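Local coordinates for glucoamylase (Thermoanaerobacterium thermosaccharolyticum, PDB 1LF6), which hydrolyses the alpha-1,4-glucosidic bonds of glucans as a family 15 glycoside hydrolase, probably releasing beta-D-glucose unit by unit from non-reducing chain ends, at residues G57-E61 and V72-K76; R130-K136 and E263-Y269; L455-A459 and Y474-A478. One frame throughout, in Å; residues are numbered along the deposited sequence.

Contact 1: residues G57-E61 and V72-K76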
ATOM      1  N   GLY A  57      10.837  13.700  -2.261  1.00 21.18           N
ATOM      2  CA  GLY A  57      12.192  13.891  -1.779  1.00 20.71           C
ATOM      3  C   GLY A  57      12.383  13.902  -0.280  1.00 20.78           C
ATOM      4  O   GLY A  57      13.454  14.257   0.211  1.00 21.06           O
ATOM      5  N   ALA A  58      11.362  13.503   0.466  1.00 20.77           N
ATOM      6  CA  ALA A  58      11.488  13.503   1.914  1.00 19.18           C
ATOM      7  C   ALA A  58      10.685  12.410   2.591  1.00 19.41           C
ATOM      8  O   ALA A  58       9.736  11.859   2.030  1.00 19.71           O
ATOM      9  CB  ALA A  58      11.075  14.865   2.468  1.00 18.23           C
ATOM     10  N   ILE A  59      11.095  12.094   3.808  1.00 19.10           N
ATOM     11  CA  ILE A  59      10.412  11.096   4.600  1.00 20.98           C
ATOM     12  C   ILE A  59       8.983  11.588   4.809  1.00 22.21           C
ATOM     13  O   ILE A  59       8.767  12.736   5.200  1.00 22.18           O
ATOM     14  CB  ILE A  59      11.106  10.936   5.969  1.00 21.75           C
ATOM     15  CG1 ILE A  59      12.434  10.197   5.783  1.00 22.12           C
ATOM     16  CG2 ILE A  59      10.186  10.235   6.956  1.00 19.70           C
ATOM     17  CD1 ILE A  59      13.333  10.214   7.007  1.00 20.11           C
ATOM     18  N   SER A  60       8.007  10.737   4.511  1.00 21.47           N
ATOM     19  CA  SER A  60       6.615  11.107   4.712  1.00 21.77           C
ATOM     20  C   SER A  60       6.128  10.362   5.958  1.00 21.96           C
ATOM     21  O   SER A  60       6.750  10.464   7.018  1.00 22.23           O
ATOM     22  CB  SER A  60       5.776  10.757   3.473  1.00 23.33           C
ATOM     23  OG  SER A  60       6.074   9.465   2.970  1.00 22.68           O
ATOM     24  N   GLU A  61       5.041   9.609   5.850  1.00 21.67           N
ATOM     25  CA  GLU A  61       4.532   8.882   7.011  1.00 22.90           C
ATOM     26  C   GLU A  61       5.519   7.862   7.584  1.00 23.43           C
ATOM     27  O   GLU A  61       6.234   7.180   6.844  1.00 22.30           O
ATOM     28  CB  GLU A  61       3.232   8.143   6.676  1.00 25.03           C
ATOM     29  CG  GLU A  61       2.013   9.018   6.443  1.00 29.37           C
ATOM     30  CD  GLU A  61       1.876   9.476   5.004  1.00 30.63           C
ATOM     31  OE1 GLU A  61       2.634   8.986   4.150  1.00 27.92           O
ATOM     32  OE2 GLU A  61       0.999  10.323   4.730  1.00 35.88           O
ATOM     33  N   VAL A  72       3.977  10.094  12.096  1.00 23.28           N
ATOM     34  CA  VAL A  72       4.657  11.211  11.463  1.00 22.15           C
ATOM     35  C   VAL A  72       4.042  11.564  10.114  1.00 22.38           C
ATOM     36  O   VAL A  72       3.628  10.685   9.361  1.00 22.88           O
ATOM     37  CB  VAL A  72       6.150  10.865  11.254  1.00 21.26           C
ATOM     38  CG1 VAL A  72       6.876  12.028  10.601  1.00 19.92           C
ATOM     39  CG2 VAL A  72       6.786  10.503  12.589  1.00 20.03           C
ATOM     40  N   LYS A  73       3.982  12.854   9.810  1.00 21.21           N
ATOM     41  CA  LYS A  73       3.430  13.289   8.537  1.00 23.12           C
ATOM     42  C   LYS A  73       4.588  13.523   7.574  1.00 25.02           C
ATOM     43  O   LYS A  73       4.550  13.083   6.422  1.00 23.96           O
ATOM     44  CB  LYS A  73       2.616  14.571   8.728  1.00 24.45           C
ATOM     45  CG  LYS A  73       1.849  15.036   7.495  1.00 25.50           C
ATOM     46  CD  LYS A  73       2.633  16.045   6.680  1.00 27.43           C
ATOM     47  CE  LYS A  73       1.783  16.624   5.555  1.00 27.85           C
ATOM     48  NZ  LYS A  73       2.485  17.719   4.828  1.00 30.21           N
ATOM     49  N   GLU A  74       5.623  14.203   8.063  1.00 25.71           N
ATOM     50  CA  GLU A  74       6.801  14.505   7.260  1.00 27.76           C
ATOM     51  C   GLU A  74       8.018  14.909   8.082  1.00 28.41           C
ATOM     52  O   GLU A  74       7.915  15.263   9.254  1.00 26.67           O
ATOM     53  CB  GLU A  74       6.527  15.655   6.296  1.00 29.88           C
ATOM     54  CG  GLU A  74       5.642  15.346   5.122  1.00 34.29           C
ATOM     55  CD  GLU A  74       5.696  16.460   4.100  1.00 37.46           C
ATOM     56  OE1 GLU A  74       5.487  17.628   4.499  1.00 36.11           O
ATOM     57  OE2 GLU A  74       5.953  16.173   2.907  1.00 38.10           O
ATOM     58  N   ILE A  75       9.171  14.852   7.425  1.00 29.29           N
ATOM     59  CA  ILE A  75      10.454  15.255   7.993  1.00 29.87           C
ATOM     60  C   ILE A  75      11.191  15.774   6.766  1.00 30.23           C
ATOM     61  O   ILE A  75      11.670  14.991   5.943  1.00 29.57           O
ATOM     62  CB  ILE A  75      11.245  14.072   8.585  1.00 31.44           C
ATOM     63  CG1 ILE A  75      10.440  13.393   9.693  1.00 31.80           C
ATOM     64  CG2 ILE A  75      12.561  14.581   9.165  1.00 32.05           C
ATOM     65  CD1 ILE A  75      11.115  12.156  10.277  1.00 31.65           C
ATOM     66  N   LYS A  76      11.259  17.096   6.630  1.00 29.17           N
ATOM     67  CA  LYS A  76      11.905  17.698   5.474  1.00 28.63           C
ATOM     68  C   LYS A  76      12.893  18.804   5.820  1.00 29.72           C
ATOM     69  O   LYS A  76      12.924  19.310   6.948  1.00 30.00           O
ATOM     70  CB  LYS A  76      10.841  18.263   4.531  1.00 28.59           C
ATOM     71  CG  LYS A  76      10.060  19.425   5.136  1.00 26.59           C
ATOM     72  CD  LYS A  76       8.937  19.887   4.225  1.00 25.14           C
ATOM     73  CE  LYS A  76       8.125  20.994   4.886  1.00 22.37           C
ATOM     74  NZ  LYS A  76       7.016  21.464   4.014  1.00 17.68           N
TER
HETATM   75  O   HOH W   1      13.718  13.521   4.822  1.00 15.06           O
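At V72, before the corner in the chain, the carbonyl O receives a CA-H...O contact from E61 CA at 3.1 Å, nearly straight at 165°. The turn itself comes at K73, whose O lies 3.5 Å from S60 O; two acceptors, they cannot bond. Within 72-76, K73 NZ and E74 OE1 form a salt bridge (3.0 Å, its hydrogen bond weak). E74 CA also approaches I59 O, at 3.4 Å. These strands, 58-63 and 70-80, form a beta hairpin in one of the two antiparallel sheets of the N-terminal beta-sandwich domain, their segments running at 169°. At I75 the direct link appears, I75 N donating to I59 O at 3.1 Å. Water 1 bridges the next pair, accepting from I59 N (3.2 Å) and donating to I75 O (2.8 Å). I75 CD1 meets I59 CG2 at 3.9 Å, while I59 also packs on I124 of strand 118-126. K76 CB lies 4.0 Å from A58 CB, and K76 NZ reaches away to a salt bridge with D88.

Contact 2: residues R130-K136 and E263-Y269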
ATOM      1  N   ARG A 130      16.572  -1.800  17.048  1.00 29.84           N
ATOM      2  CA  ARG A 130      15.648  -1.019  17.856  1.00 29.51           C
ATOM      3  C   ARG A 130      14.743  -0.110  17.028  1.00 28.70           C
ATOM      4  O   ARG A 130      14.954   0.068  15.831  1.00 28.48           O
ATOM      5  CB  ARG A 130      16.444  -0.201  18.872  1.00 29.47           C
ATOM      6  CG  ARG A 130      17.549   0.637  18.244  1.00 30.15           C
ATOM      7  CD  ARG A 130      18.482   1.208  19.304  1.00 31.05           C
ATOM      8  NE  ARG A 130      19.295   0.176  19.947  1.00 29.65           N
ATOM      9  CZ  ARG A 130      20.407  -0.340  19.429  1.00 30.04           C
ATOM     10  NH1 ARG A 130      21.077  -1.276  20.091  1.00 28.49           N
ATOM     11  NH2 ARG A 130      20.857   0.084  18.255  1.00 26.24           N
ATOM     12  N   ASN A 131      13.743   0.474  17.681  1.00 28.41           N
ATOM     13  CA  ASN A 131      12.772   1.334  17.010  1.00 28.52           C
ATOM     14  C   ASN A 131      13.242   2.750  16.688  1.00 28.34           C
ATOM     15  O   ASN A 131      12.830   3.718  17.336  1.00 28.07           O
ATOM     16  CB  ASN A 131      11.486   1.395  17.841  1.00 28.01           C
ATOM     17  CG  ASN A 131      10.919   0.017  18.129  1.00 27.67           C
ATOM     18  OD1 ASN A 131      10.810  -0.814  17.234  1.00 29.49           O
ATOM     19  ND2 ASN A 131      10.549  -0.229  19.379  1.00 27.22           N
ATOM     20  N   SER A 132      14.093   2.877  15.675  1.00 29.05           N
ATOM     21  CA  SER A 132      14.582   4.191  15.275  1.00 29.34           C
ATOM     22  C   SER A 132      14.770   4.303  13.767  1.00 28.38           C
ATOM     23  O   SER A 132      15.220   3.363  13.107  1.00 29.20           O
ATOM     24  CB  SER A 132      15.906   4.510  15.979  1.00 31.63           C
ATOM     25  OG  SER A 132      16.975   3.790  15.396  1.00 35.92           O
ATOM     26  N   LEU A 133      14.410   5.465  13.233  1.00 27.90           N
ATOM     27  CA  LEU A 133      14.548   5.744  11.809  1.00 26.48           C
ATOM     28  C   LEU A 133      15.801   6.592  11.654  1.00 27.03           C
ATOM     29  O   LEU A 133      16.010   7.545  12.408  1.00 25.21           O
ATOM     30  CB  LEU A 133      13.337   6.521  11.286  1.00 27.97           C
ATOM     31  CG  LEU A 133      13.414   6.934   9.814  1.00 28.69           C
ATOM     32  CD1 LEU A 133      13.431   5.691   8.932  1.00 25.79           C
ATOM     33  CD2 LEU A 133      12.220   7.821   9.469  1.00 30.22           C
ATOM     34  N   ILE A 134      16.627   6.246  10.673  1.00 25.52           N
ATOM     35  CA  ILE A 134      17.875   6.959  10.452  1.00 25.37           C
ATOM     36  C   ILE A 134      17.932   7.655   9.103  1.00 23.86           C
ATOM     37  O   ILE A 134      17.493   7.109   8.096  1.00 25.69           O
ATOM     38  CB  ILE A 134      19.066   5.984  10.538  1.00 25.18           C
ATOM     39  CG1 ILE A 134      19.041   5.260  11.884  1.00 27.09           C
ATOM     40  CG2 ILE A 134      20.370   6.739  10.347  1.00 24.91           C
ATOM     41  CD1 ILE A 134      19.909   4.021  11.938  1.00 30.76           C
ATOM     42  N   MET A 135      18.474   8.865   9.094  1.00 24.48           N
ATOM     43  CA  MET A 135      18.631   9.621   7.863  1.00 26.02           C
ATOM     44  C   MET A 135      19.954  10.359   7.874  1.00 27.76           C
ATOM     45  O   MET A 135      20.132  11.322   8.622  1.00 28.81           O
ATOM     46  CB  MET A 135      17.514  10.652   7.664  1.00 25.73           C
ATOM     47  CG  MET A 135      17.788  11.575   6.469  1.00 26.04           C
ATOM     48  SD  MET A 135      16.618  12.929   6.236  1.00 30.41           S
ATOM     49  CE  MET A 135      16.903  13.873   7.751  1.00 30.48           C
ATOM     50  N   LYS A 136      20.891   9.900   7.057  1.00 29.05           N
ATOM     51  CA  LYS A 136      22.169  10.581   6.957  1.00 30.93           C
ATOM     52  C   LYS A 136      21.953  11.585   5.841  1.00 30.18           C
ATOM     53  O   LYS A 136      21.358  11.262   4.812  1.00 28.16           O
ATOM     54  CB  LYS A 136      23.288   9.608   6.580  1.00 33.22           C
ATOM     55  CG  LYS A 136      24.669  10.258   6.522  1.00 35.58           C
ATOM     56  CD  LYS A 136      25.766   9.207   6.496  1.00 37.45           C
ATOM     57  CE  LYS A 136      27.141   9.824   6.687  1.00 38.71           C
ATOM     58  NZ  LYS A 136      28.214   8.785   6.732  1.00 41.39           N
ATOM     59  N   GLU A 263      21.098   4.800  21.806  1.00 36.97           N
ATOM     60  CA  GLU A 263      21.688   3.537  21.391  1.00 36.44           C
ATOM     61  C   GLU A 263      21.968   3.545  19.891  1.00 36.09           C
ATOM     62  O   GLU A 263      23.037   3.126  19.444  1.00 36.04           O
ATOM     63  CB  GLU A 263      20.762   2.380  21.758  1.00 37.46           C
ATOM     64  CG  GLU A 263      20.701   2.108  23.252  1.00 39.35           C
ATOM     65  CD  GLU A 263      19.686   1.046  23.610  1.00 41.69           C
ATOM     66  OE1 GLU A 263      19.677   0.598  24.776  1.00 44.27           O
ATOM     67  OE2 GLU A 263      18.891   0.660  22.725  1.00 43.50           O
ATOM     68  N   THR A 264      21.008   4.034  19.110  1.00 34.90           N
ATOM     69  CA  THR A 264      21.186   4.089  17.667  1.00 34.14           C
ATOM     70  C   THR A 264      22.356   5.004  17.310  1.00 34.71           C
ATOM     71  O   THR A 264      23.214   4.640  16.506  1.00 34.97           O
ATOM     72  CB  THR A 264      19.898   4.584  16.963  1.00 33.79           C
ATOM     73  OG1 THR A 264      18.855   3.614  17.139  1.00 29.93           O
ATOM     74  CG2 THR A 264      20.148   4.796  15.477  1.00 31.32           C
ATOM     75  N   LEU A 265      22.395   6.187  17.917  1.00 35.11           N
ATOM     76  CA  LEU A 265      23.469   7.143  17.663  1.00 37.01           C
ATOM     77  C   LEU A 265      24.833   6.579  18.061  1.00 36.73           C
ATOM     78  O   LEU A 265      25.844   6.856  17.416  1.00 37.97           O
ATOM     79  CB  LEU A 265      23.206   8.443  18.431  1.00 35.80           C
ATOM     80  CG  LEU A 265      22.094   9.354  17.897  1.00 36.10           C
ATOM     81  CD1 LEU A 265      21.780  10.437  18.921  1.00 34.69           C
ATOM     82  CD2 LEU A 265      22.531   9.965  16.571  1.00 34.23           C
ATOM     83  N   GLY A 266      24.856   5.786  19.125  1.00 37.88           N
ATOM     84  CA  GLY A 266      26.106   5.209  19.581  1.00 38.41           C
ATOM     85  C   GLY A 266      26.632   4.119  18.668  1.00 38.88           C
ATOM     86  O   GLY A 266      27.800   3.738  18.756  1.00 38.75           O
ATOM     87  N   GLU A 267      25.780   3.614  17.782  1.00 38.05           N
ATOM     88  CA  GLU A 267      26.193   2.557  16.872  1.00 38.36           C
ATOM     89  C   GLU A 267      26.936   3.133  15.670  1.00 38.05           C
ATOM     90  O   GLU A 267      26.762   4.303  15.330  1.00 38.92           O
ATOM     91  CB  GLU A 267      24.975   1.761  16.398  1.00 38.34           C
ATOM     92  CG  GLU A 267      25.323   0.370  15.896  1.00 40.39           C
ATOM     93  CD  GLU A 267      24.654  -0.724  16.706  1.00 39.54           C
ATOM     94  OE1 GLU A 267      25.015  -1.909  16.530  1.00 42.60           O
ATOM     95  OE2 GLU A 267      23.763  -0.400  17.514  1.00 37.98           O
ATOM     96  N   ASP A 268      27.775   2.316  15.038  1.00 36.97           N
ATOM     97  CA  ASP A 268      28.527   2.759  13.870  1.00 36.43           C
ATOM     98  C   ASP A 268      27.616   2.797  12.650  1.00 35.96           C
ATOM     99  O   ASP A 268      27.014   1.789  12.287  1.00 34.24           O
ATOM    100  CB  ASP A 268      29.710   1.826  13.607  1.00 37.07           C
ATOM    101  CG  ASP A 268      30.365   2.083  12.263  1.00 37.54           C
ATOM    102  OD1 ASP A 268      29.965   1.438  11.271  1.00 37.05           O
ATOM    103  OD2 ASP A 268      31.268   2.940  12.199  1.00 37.90           O
ATOM    104  N   TYR A 269      27.527   3.964  12.021  1.00 35.11           N
ATOM    105  CA  TYR A 269      26.669   4.153  10.859  1.00 34.45           C
ATOM    106  C   TYR A 269      26.757   3.052   9.802  1.00 35.47           C
ATOM    107  O   TYR A 269      25.759   2.393   9.509  1.00 33.71           O
ATOM    108  CB  TYR A 269      26.953   5.503  10.197  1.00 34.18           C
ATOM    109  CG  TYR A 269      26.053   5.762   9.014  1.00 34.17           C
ATOM    110  CD1 TYR A 269      24.713   6.106   9.194  1.00 33.97           C
ATOM    111  CD2 TYR A 269      26.521   5.593   7.714  1.00 34.34           C
ATOM    112  CE1 TYR A 269      23.858   6.273   8.104  1.00 33.28           C
ATOM    113  CE2 TYR A 269      25.679   5.755   6.618  1.00 34.66           C
ATOM    114  CZ  TYR A 269      24.350   6.096   6.818  1.00 34.02           C
ATOM    115  OH  TYR A 269      23.521   6.266   5.734  1.00 35.15           O
TER
HETATM  116  O   HOH W   2      23.887  -2.997  19.538  1.00 38.56           O
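This is helix-on-sheet packing: the end of helix 254-266 and the start of helix 269-284 cover the outer face of strand 132-141 in the N-terminal domain. S132, I134 and K136 point their CA-to-CB bonds toward the helical segment. At one end R130 spans two acids: NE pairs with E263 OE2 at 2.8 Å and NH2 with E267 OE2 at 3.0 Å, both salt bridges, while NH2 has a further ionic partner in D127. S132 OG donates to T264 OG1 (2.6 Å), a hydroxyl also hydrogen-bonded to D127. In the middle, I134 CD1 touches T264 CG2 at 3.6 Å, and I134 CG2 reaches the edge of the Y269 ring, 4.2 Å from CE1. K136 CD lies over a face of that ring, 3.6 Å from the centroid in a CH-pi contact. The ring thus packs against lysine methylenes and gives K136 NZ an off-centre cation-pi contact (4.3 Å to the centroid), with E243 a long, weak ionic partner, whereas the arginine's charge is met by carboxylates within the contact.

Contact 3: residues L455-A459 and Y474-A478; sequences LTCAA and YQEKA
Small residues let helices pack closely. Build 455-459 and 474-478 as regular alpha helix (phi near -65°, psi near -40°), each tied by an i to i+4 bond: A459 N to L455 O and A478 N to Y474 O, both 2.9 Å. Set the axes nearly antiparallel, signed crossing angle -160°, 8.1 Å apart, with A459 CA 5.4 Å from Y474 CA and T456 CA 5.5 Å from Q475 CA. Such consecutive antiparallel helices, 445-464 and 468-489, form a helical hairpin of the family 15 (alpha/alpha) barrel. Y474, chi1 m, is one large bump: CB rests against L455 O (3.5 Å) and A459 CB (3.9 Å), and CD1 lies 3.8 Å from A458 CB; its OH hydrogen-bonds to D423. L455 (mt), its counterpart, fills the next hollow, CB 3.8 Å from A478 CB and CD1 3.7 Å from K477 CG. Q475 (chi1 and chi2 both m) lays its end along T456, OE1 3.0 Å from T456 CG2 in a tight van der Waals approach, beside Y682.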
ATOM      1  N   LEU A 455     -15.833 -23.499  -3.506  1.00 14.69           N
ATOM      2  CA  LEU A 455     -16.605 -24.664  -3.099  1.00 15.38           C
ATOM      3  C   LEU A 455     -15.973 -25.948  -3.643  1.00 16.42           C
ATOM      4  O   LEU A 455     -16.061 -27.001  -3.014  1.00 17.11           O
ATOM      5  CB  LEU A 455     -18.066 -24.543  -3.557  1.00 16.47           C
ATOM      6  CG  LEU A 455     -18.927 -23.475  -2.862  1.00 16.91           C
ATOM      7  CD1 LEU A 455     -20.338 -23.513  -3.430  1.00 16.74           C
ATOM      8  CD2 LEU A 455     -18.968 -23.719  -1.359  1.00 15.89           C
ATOM      9  N   THR A 456     -15.343 -25.858  -4.811  1.00 16.47           N
ATOM     10  CA  THR A 456     -14.681 -27.014  -5.400  1.00 16.61           C
ATOM     11  C   THR A 456     -13.469 -27.367  -4.519  1.00 17.65           C
ATOM     12  O   THR A 456     -13.233 -28.539  -4.212  1.00 16.88           O
ATOM     13  CB  THR A 456     -14.229 -26.722  -6.865  1.00 17.77           C
ATOM     14  OG1 THR A 456     -15.382 -26.520  -7.698  1.00 13.52           O
ATOM     15  CG2 THR A 456     -13.416 -27.886  -7.420  1.00 17.88           C
ATOM     16  N   CYS A 457     -12.707 -26.354  -4.104  1.00 16.80           N
ATOM     17  CA  CYS A 457     -11.547 -26.587  -3.247  1.00 18.36           C
ATOM     18  C   CYS A 457     -12.014 -27.080  -1.875  1.00 18.75           C
ATOM     19  O   CYS A 457     -11.344 -27.892  -1.236  1.00 19.38           O
ATOM     20  CB  CYS A 457     -10.719 -25.306  -3.081  1.00 16.88           C
ATOM     21  SG  CYS A 457      -9.954 -24.692  -4.605  1.00 17.79           S
ATOM     22  N   ALA A 458     -13.171 -26.593  -1.432  1.00 18.57           N
ATOM     23  CA  ALA A 458     -13.717 -26.997  -0.141  1.00 19.50           C
ATOM     24  C   ALA A 458     -14.097 -28.469  -0.181  1.00 19.97           C
ATOM     25  O   ALA A 458     -13.922 -29.192   0.798  1.00 19.95           O
ATOM     26  CB  ALA A 458     -14.934 -26.152   0.213  1.00 18.68           C
ATOM     27  N   ALA A 459     -14.623 -28.905  -1.320  1.00 20.16           N
ATOM     28  CA  ALA A 459     -15.019 -30.296  -1.496  1.00 22.95           C
ATOM     29  C   ALA A 459     -13.782 -31.186  -1.470  1.00 23.09           C
ATOM     30  O   ALA A 459     -13.804 -32.275  -0.895  1.00 24.74           O
ATOM     31  CB  ALA A 459     -15.757 -30.464  -2.815  1.00 22.75           C
ATOM     32  N   TYR A 474     -20.824 -29.681  -1.308  1.00 24.96           N
ATOM     33  CA  TYR A 474     -20.076 -28.548  -1.828  1.00 23.58           C
ATOM     34  C   TYR A 474     -19.939 -28.603  -3.346  1.00 23.55           C
ATOM     35  O   TYR A 474     -20.250 -27.633  -4.032  1.00 22.55           O
ATOM     36  CB  TYR A 474     -18.691 -28.502  -1.181  1.00 21.26           C
ATOM     37  CG  TYR A 474     -18.712 -28.213   0.303  1.00 20.16           C
ATOM     38  CD1 TYR A 474     -17.661 -28.607   1.123  1.00 18.45           C
ATOM     39  CD2 TYR A 474     -19.787 -27.540   0.891  1.00 21.32           C
ATOM     40  CE1 TYR A 474     -17.674 -28.346   2.492  1.00 18.42           C
ATOM     41  CE2 TYR A 474     -19.809 -27.272   2.264  1.00 20.67           C
ATOM     42  CZ  TYR A 474     -18.746 -27.683   3.056  1.00 19.54           C
ATOM     43  OH  TYR A 474     -18.769 -27.444   4.417  1.00 17.83           O
ATOM     44  N   GLN A 475     -19.485 -29.740  -3.869  1.00 23.54           N
ATOM     45  CA  GLN A 475     -19.310 -29.891  -5.311  1.00 24.31           C
ATOM     46  C   GLN A 475     -20.594 -29.759  -6.105  1.00 22.58           C
ATOM     47  O   GLN A 475     -20.597 -29.160  -7.178  1.00 22.35           O
ATOM     48  CB  GLN A 475     -18.656 -31.226  -5.645  1.00 25.10           C
ATOM     49  CG  GLN A 475     -17.146 -31.196  -5.567  1.00 31.38           C
ATOM     50  CD  GLN A 475     -16.492 -30.212  -6.536  1.00 29.36           C
ATOM     51  OE1 GLN A 475     -15.282 -30.019  -6.492  1.00 30.19           O
ATOM     52  NE2 GLN A 475     -17.284 -29.591  -7.410  1.00 27.71           N
ATOM     53  N   GLU A 476     -21.679 -30.328  -5.591  1.00 22.79           N
ATOM     54  CA  GLU A 476     -22.965 -30.238  -6.273  1.00 22.79           C
ATOM     55  C   GLU A 476     -23.372 -28.775  -6.419  1.00 20.73           C
ATOM     56  O   GLU A 476     -23.867 -28.358  -7.465  1.00 20.00           O
ATOM     57  CB  GLU A 476     -24.041 -30.995  -5.491  1.00 25.50           C
ATOM     58  CG  GLU A 476     -24.258 -32.424  -5.961  1.00 31.25           C
ATOM     59  CD  GLU A 476     -25.256 -33.180  -5.098  1.00 35.01           C
ATOM     60  OE1 GLU A 476     -26.368 -32.657  -4.879  1.00 36.16           O
ATOM     61  OE2 GLU A 476     -24.930 -34.297  -4.644  1.00 37.78           O
ATOM     62  N   LYS A 477     -23.167 -28.007  -5.356  1.00 18.76           N
ATOM     63  CA  LYS A 477     -23.501 -26.593  -5.360  1.00 19.66           C
ATOM     64  C   LYS A 477     -22.612 -25.890  -6.384  1.00 18.87           C
ATOM     65  O   LYS A 477     -23.095 -25.133  -7.230  1.00 19.13           O
ATOM     66  CB  LYS A 477     -23.275 -26.001  -3.965  1.00 21.44           C
ATOM     67  CG  LYS A 477     -23.850 -24.608  -3.763  1.00 25.72           C
ATOM     68  CD  LYS A 477     -25.379 -24.598  -3.844  1.00 27.31           C
ATOM     69  CE  LYS A 477     -26.015 -25.393  -2.719  1.00 28.03           C
ATOM     70  NZ  LYS A 477     -27.505 -25.305  -2.752  1.00 29.08           N
ATOM     71  N   ALA A 478     -21.313 -26.164  -6.318  1.00 17.51           N
ATOM     72  CA  ALA A 478     -20.348 -25.561  -7.233  1.00 17.93           C
ATOM     73  C   ALA A 478     -20.713 -25.817  -8.692  1.00 18.79           C
ATOM     74  O   ALA A 478     -20.671 -24.902  -9.519  1.00 19.99           O
ATOM     75  CB  ALA A 478     -18.945 -26.099  -6.938  1.00 14.73           C
TER

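Overall arrangement
These contacts illustrate how chemistry follows position. Contacts 1 and 2 share the N-terminal beta domain, their centres about 17 Å apart, and meet directly: I59 CD1 packs 3.6 Å from L133 CD2, so the face of strand 132-141 turned away from the helices of contact 2 lines the interior shared with contact 1. Buried contact 1 combines backbone and water links with apolar I59 and I75; partly exposed contact 2 sets salt bridges beside an apolar patch. Contact 3 belongs to the barrel domain on the opposite side of the chain's centre, its nearest atoms about 37 Å from contact 1; also buried, it has no hydrogen bond between its segments and depends on the fit of largely apolar side chains.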